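Enterotoxin type A (Staphylococcus aureus, PDB 1DYQ) acts as a superantigen toxin that activates the host immune system by binding MHC class II and T-cell receptor molecules, the former with the help of a zinc ion. Local coordinates at residues 89-94 against 152-157; 111-116 against 148-153. The protein carries 3 engineered substitutions. All coordinates share one frame; numbering follows the deposited sequence. Where two conformers were deposited one is given.

Contact 1: 89-94 against 152-157; sequences YGAYAG and TVQELD. Engineered in segment 89-94: Ala93 (natural residue Tyr).
Tyr89, Gly90 and Ala91, in strand 86-91 of the OB-fold domain, meet Gln154 and Glu155 in the first turn of helix 153-168, so this is a buried strand-to-helix contact between the two domains of the toxin. Two side chains of the helix do most of the work. Glu155, with CG anti to its backbone N (chi1 173°) and extended beyond, lies across the Tyr89 ring: its CG sits over the middle of one face, 3.5 Å from the ring centroid, as a CH-pi contact. The carboxylate continues this stack, its plane turned 15° from that of the ring, while OE1 forms a salt bridge with Lys148 NZ and OE2 a hydrogen bond with Thr146 OG1. Gln154 instead reaches the backbone. Its OE1 accepts from Ala91 N at 3.1 Å in a fairly straight bond (158° at the hydrogen), with the donor above the carbonyl plane. The approach is close because Gly90 has no side chain, and its CA is 3.2 Å from Gln154 OE1. Gln154 NE2 is hydrogen-bonded to Tyr109 O, so both ends of the amide are engaged, which fixes its rotation. Thr152 is the N-cap, its OG1 accepting from Glu155 N at 3.0 Å. Strand 86-91 lies beside strand 105-114, and the Tyr89 side chain touches Lys36 and Lys38 of strand 36-39, while Leu156 and Asp157 pack on Phe187 of strand 182-188 in the beta-grasp domain.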
loop_
_atom_site.group_PDB
_atom_site.type_symbol
_atom_site.label_atom_id
_atom_site.label_comp_id
_atom_site.label_asym_id
_atom_site.label_seq_id
_atom_site.Cartn_x
_atom_site.Cartn_y
_atom_site.Cartn_z
ATOM N N TYR A 89 7.827 4.235 3.385
ATOM C CA TYR A 89 6.406 4.358 3.732
ATOM C C TYR A 89 5.706 3.059 3.299
ATOM O O TYR A 89 5.506 2.808 2.126
ATOM C CB TYR A 89 5.720 5.549 3.033
ATOM C CG TYR A 89 4.334 5.857 3.590
ATOM C CD1 TYR A 89 3.289 4.939 3.497
ATOM C CD2 TYR A 89 4.076 7.083 4.171
ATOM C CE1 TYR A 89 2.037 5.211 4.034
ATOM C CE2 TYR A 89 2.827 7.375 4.704
ATOM C CZ TYR A 89 1.817 6.457 4.602
ATOM O OH TYR A 89 0.578 6.731 5.151
ATOM N N GLY A 90 5.529 2.152 4.274
ATOM C CA GLY A 90 4.931 0.858 3.909
ATOM C C GLY A 90 4.480 0.110 5.157
ATOM O O GLY A 90 4.905 0.442 6.266
ATOM N N ALA A 91 3.655 -0.900 4.958
ATOM C CA ALA A 91 3.132 -1.663 6.099
ATOM C C ALA A 91 4.057 -2.884 6.289
ATOM O O ALA A 91 4.251 -3.650 5.363
ATOM C CB ALA A 91 1.731 -2.200 5.713
ATOM N N TYR A 92 4.450 -3.088 7.546
ATOM C CA TYR A 92 5.360 -4.228 7.812
ATOM C C TYR A 92 4.712 -5.234 8.738
ATOM O O TYR A 92 3.809 -4.935 9.500
ATOM C CB TYR A 92 6.663 -3.701 8.445
ATOM C CG TYR A 92 6.515 -3.038 9.791
ATOM C CD1 TYR A 92 6.363 -3.771 10.962
ATOM C CD2 TYR A 92 6.450 -1.644 9.902
ATOM C CE1 TYR A 92 6.164 -3.173 12.176
ATOM C CE2 TYR A 92 6.273 -1.028 11.131
ATOM C CZ TYR A 92 6.134 -1.793 12.272
ATOM O OH TYR A 92 5.943 -1.183 13.482
ATOM N N ALA A 93 5.247 -6.470 8.683
ATOM C CA ALA A 93 4.791 -7.495 9.652
ATOM C C ALA A 93 5.732 -8.705 9.500
ATOM O O ALA A 93 6.209 -8.983 8.438
ATOM C CB ALA A 93 3.377 -7.977 9.272
ATOM N N GLY A 94 5.867 -9.453 10.622
ATOM C CA GLY A 94 6.626 -10.693 10.539
ATOM C C GLY A 94 5.977 -11.684 9.575
ATOM O O GLY A 94 6.628 -12.466 8.934
ATOM N N THR A 152 5.444 6.123 -3.747
ATOM C CA THR A 152 5.017 4.759 -4.020
ATOM C C THR A 152 3.464 4.759 -4.162
ATOM O O THR A 152 2.777 5.462 -3.420
ATOM C CB THR A 152 5.413 3.734 -2.975
ATOM O OG1 THR A 152 4.904 3.961 -1.695
ATOM C CG2 THR A 152 6.963 3.621 -2.929
ATOM N N VAL A 153 3.023 3.888 -5.036
ATOM C CA VAL A 153 1.568 3.588 -5.078
ATOM C C VAL A 153 1.133 3.053 -3.734
ATOM O O VAL A 153 0.081 3.437 -3.190
ATOM C CB VAL A 153 1.208 2.640 -6.201
ATOM C CG1 VAL A 153 -0.269 2.201 -6.055
ATOM C CG2 VAL A 153 1.414 3.294 -7.565
ATOM N N GLN A 154 1.969 2.245 -3.045
ATOM C CA GLN A 154 1.674 1.776 -1.710
ATOM C C GLN A 154 1.315 2.874 -0.746
ATOM O O GLN A 154 0.306 2.791 -0.032
ATOM C CB GLN A 154 2.859 0.916 -1.151
ATOM C CG GLN A 154 2.662 0.538 0.301
ATOM C CD GLN A 154 3.658 -0.533 0.817
ATOM O OE1 GLN A 154 3.376 -1.101 1.878
ATOM N NE2 GLN A 154 4.736 -0.690 0.119
ATOM N N GLU A 155 2.077 3.969 -0.686
ATOM C CA GLU A 155 1.799 5.072 0.211
ATOM C C GLU A 155 0.389 5.658 -0.026
ATOM O O GLU A 155 -0.291 5.986 0.916
ATOM C CB GLU A 155 2.859 6.165 0.112
ATOM C CG GLU A 155 2.557 7.419 0.898
ATOM C CD GLU A 155 3.689 8.407 0.954
ATOM O OE1 GLU A 155 4.862 8.020 0.734
ATOM O OE2 GLU A 155 3.422 9.613 1.210
ATOM N N LEU A 156 0.055 5.799 -1.302
ATOM C CA LEU A 156 -1.259 6.366 -1.658
ATOM C C LEU A 156 -2.382 5.368 -1.412
ATOM O O LEU A 156 -3.425 5.773 -0.843
ATOM C CB LEU A 156 -1.278 6.748 -3.142
ATOM C CG LEU A 156 -0.200 7.759 -3.575
ATOM C CD1 LEU A 156 -0.335 8.010 -5.067
ATOM C CD2 LEU A 156 -0.288 9.038 -2.770
ATOM N N ASP A 157 -2.175 4.109 -1.726
ATOM C CA ASP A 157 -3.216 3.084 -1.566
ATOM C C ASP A 157 -3.499 2.792 -0.117
ATOM O O ASP A 157 -4.655 2.647 0.292
ATOM C CB ASP A 157 -2.757 1.838 -2.341
ATOM C CG ASP A 157 -3.856 0.848 -2.644
ATOM O OD1 ASP A 157 -5.052 1.257 -2.635
ATOM O OD2 ASP A 157 -3.554 -0.338 -2.896
HETATM O O HOH W 1 4.435 -3.828 2.534
#

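Contact 2: 111-116 against 148-153; sequences GVTLHD and KKNVTV
Thr113 packs against Lys148, Asn150 and Thr152 where strands 112-114 and 150-152 run past each other almost antiparallel (169°), with their axes 6.9 Å apart and no direct hydrogen bond between them. Van der Waals contact carries the contact region. The methyl of Thr113 points into the facing segment, where CG2 lies 3.5 Å from Asn150 O and 3.9 Å from Thr152 CG2. The same Thr152 methyl reaches Val112 O at 3.8 Å and rests beside the carbonyl carbon of Gly111, so the two threonine methyls meet between the strands. On the other branch of Thr113, OG1 lies between the backbone N and the carbonyl carbon (chi1 43°) and faces the aliphatic end of Lys148, 3.4 Å from its CE; a bend at chi4 (74°) turns NZ away to Glu155. Polar links are indirect. One water donates to Leu114 O and, at 3.0 Å, to Asn150 OD1, although Asn150 has two conformers and this bridge is accordingly less certain. Beyond the contact, Val112, on the face turned away from 148-153, packs on Leu88 and Phe72, and Val151 packs on Ile220 of strand 219-221. Two strands of separate sheets thus abut through side chains and water, at the interface of the OB-fold and beta-grasp domains that make up the two-domain staphylococcal and streptococcal superantigen fold.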
loop_
_atom_site.group_PDB
_atom_site.type_symbol
_atom_site.label_atom_id
_atom_site.label_comp_id
_atom_site.label_asym_id
_atom_site.label_seq_id
_atom_site.Cartn_x
_atom_site.Cartn_y
_atom_site.Cartn_z
ATOM N N GLY A 111 7.848 0.052 -0.769
ATOM C CA GLY A 111 7.683 1.165 0.145
ATOM C C GLY A 111 8.828 2.165 0.132
ATOM O O GLY A 111 8.845 3.016 1.051
ATOM N N VAL A 112 9.790 2.036 -0.767
ATOM C CA VAL A 112 10.993 2.879 -0.691
ATOM C C VAL A 112 11.049 3.906 -1.810
ATOM O O VAL A 112 10.770 3.605 -2.961
ATOM C CB VAL A 112 12.229 1.949 -0.822
ATOM C CG1 VAL A 112 13.532 2.726 -0.644
ATOM C CG2 VAL A 112 12.130 0.856 0.232
ATOM N N THR A 113 11.517 5.113 -1.475
ATOM C CA THR A 113 11.756 6.130 -2.499
ATOM C C THR A 113 13.114 6.818 -2.236
ATOM O O THR A 113 13.511 6.930 -1.090
ATOM C CB THR A 113 10.679 7.246 -2.458
ATOM O OG1 THR A 113 10.398 7.636 -1.155
ATOM C CG2 THR A 113 9.404 6.707 -3.147
ATOM N N LEU A 114 13.772 7.218 -3.311
ATOM C CA LEU A 114 15.020 8.005 -3.110
ATOM C C LEU A 114 14.695 9.265 -2.351
ATOM O O LEU A 114 13.681 9.924 -2.615
ATOM C CB LEU A 114 15.659 8.318 -4.460
ATOM C CG LEU A 114 16.184 7.078 -5.205
ATOM C CD1 LEU A 114 16.550 7.416 -6.633
ATOM C CD2 LEU A 114 17.358 6.503 -4.419
ATOM N N HIS A 115 15.547 9.626 -1.382
ATOM C CA HIS A 115 15.262 10.769 -0.541
ATOM C C HIS A 115 15.538 12.086 -1.267
ATOM O O HIS A 115 14.873 13.078 -1.129
ATOM C CB HIS A 115 16.081 10.710 0.736
ATOM C CG HIS A 115 16.000 11.901 1.622
ATOM N ND1 HIS A 115 15.040 12.175 2.536
ATOM C CD2 HIS A 115 16.891 12.967 1.662
ATOM C CE1 HIS A 115 15.301 13.341 3.153
ATOM N NE2 HIS A 115 16.413 13.825 2.610
ATOM N N ASP A 116 16.732 12.067 -1.915
ATOM C CA ASP A 116 17.249 13.294 -2.446
ATOM C C ASP A 116 16.408 13.970 -3.524
ATOM O O ASP A 116 15.978 13.423 -4.493
ATOM C CB ASP A 116 18.686 13.264 -2.827
ATOM C CG ASP A 116 19.683 13.050 -1.744
ATOM O OD1 ASP A 116 19.453 13.265 -0.540
ATOM O OD2 ASP A 116 20.873 12.747 -2.128
ATOM N N LYS A 148 6.065 13.772 -1.231
ATOM C CA LYS A 148 6.993 13.254 -2.200
ATOM C C LYS A 148 6.631 13.593 -3.644
ATOM O O LYS A 148 5.473 13.395 -4.043
ATOM C CB LYS A 148 7.113 11.720 -2.074
ATOM C CG LYS A 148 7.585 11.276 -0.693
ATOM C CD LYS A 148 7.594 9.730 -0.644
ATOM C CE LYS A 148 8.059 9.290 0.748
ATOM N NZ LYS A 148 7.036 9.484 1.789
ATOM N N LYS A 149 7.604 13.955 -4.442
ATOM C CA LYS A 149 7.388 14.162 -5.888
ATOM C C LYS A 149 7.175 12.836 -6.574
ATOM O O LYS A 149 6.297 12.634 -7.401
ATOM C CB LYS A 149 8.650 14.844 -6.475
ATOM C CG LYS A 149 8.851 16.236 -5.880
ATOM C CD LYS A 149 10.171 16.846 -6.352
ATOM C CE LYS A 149 10.493 18.083 -5.504
ATOM N NZ LYS A 149 11.842 18.625 -5.881
ATOM N N ASN A 150 8.073 11.883 -6.249
ATOM C CA ASN A 150 7.943 10.500 -6.714
ATOM C C ASN A 150 7.505 9.649 -5.525
ATOM O O ASN A 150 8.172 9.678 -4.470
ATOM C CB ASN A 150 9.347 10.046 -7.183
ATOM C CG ASN A 150 9.418 8.546 -7.327
ATOM O OD1 ASN A 150 10.009 7.861 -6.491
ATOM N ND2 ASN A 150 8.757 8.031 -8.346
ATOM N N VAL A 151 6.289 9.120 -5.559
ATOM C CA VAL A 151 5.686 8.466 -4.411
ATOM C C VAL A 151 5.340 7.025 -4.741
ATOM O O VAL A 151 4.981 6.696 -5.867
ATOM C CB VAL A 151 4.431 9.219 -3.947
ATOM C CG1 VAL A 151 3.347 9.212 -5.043
ATOM C CG2 VAL A 151 3.879 8.679 -2.653
ATOM N N THR A 152 5.444 6.123 -3.747
ATOM C CA THR A 152 5.017 4.759 -4.020
ATOM C C THR A 152 3.464 4.759 -4.162
ATOM O O THR A 152 2.777 5.462 -3.420
ATOM C CB THR A 152 5.413 3.734 -2.975
ATOM O OG1 THR A 152 4.904 3.961 -1.695
ATOM C CG2 THR A 152 6.963 3.621 -2.929
ATOM N N VAL A 153 3.023 3.888 -5.036
ATOM C CA VAL A 153 1.568 3.588 -5.078
ATOM C C VAL A 153 1.133 3.053 -3.734
ATOM O O VAL A 153 0.081 3.437 -3.190
ATOM C CB VAL A 153 1.208 2.640 -6.201
ATOM C CG1 VAL A 153 -0.269 2.201 -6.055
ATOM C CG2 VAL A 153 1.414 3.294 -7.565
HETATM O O HOH W 2 12.248 6.754 -5.988
HETATM O O HOH W 3 12.143 9.604 -5.263
#

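Followed from the N terminus, the chain enters contact 1 at the end of strand 86-91, passes through strand 105-114 into contact 2, and meets both partners again at 148-157. Contact 2 closes a loop of 31 residues, which lies wholly within the 57-residue loop closed by contact 1; the two do not cross, and they share Thr152 and Val153. Their OB-fold sides are neighbouring strands, joined by a probable hydrogen bond from Tyr89 N to Gly111 O at 2.8 Å. On the beta-grasp side, strand 150-152 leads directly into helix 153-168. The two contacts therefore fasten adjacent strands of one domain to a single continuous strand-helix unit of the other.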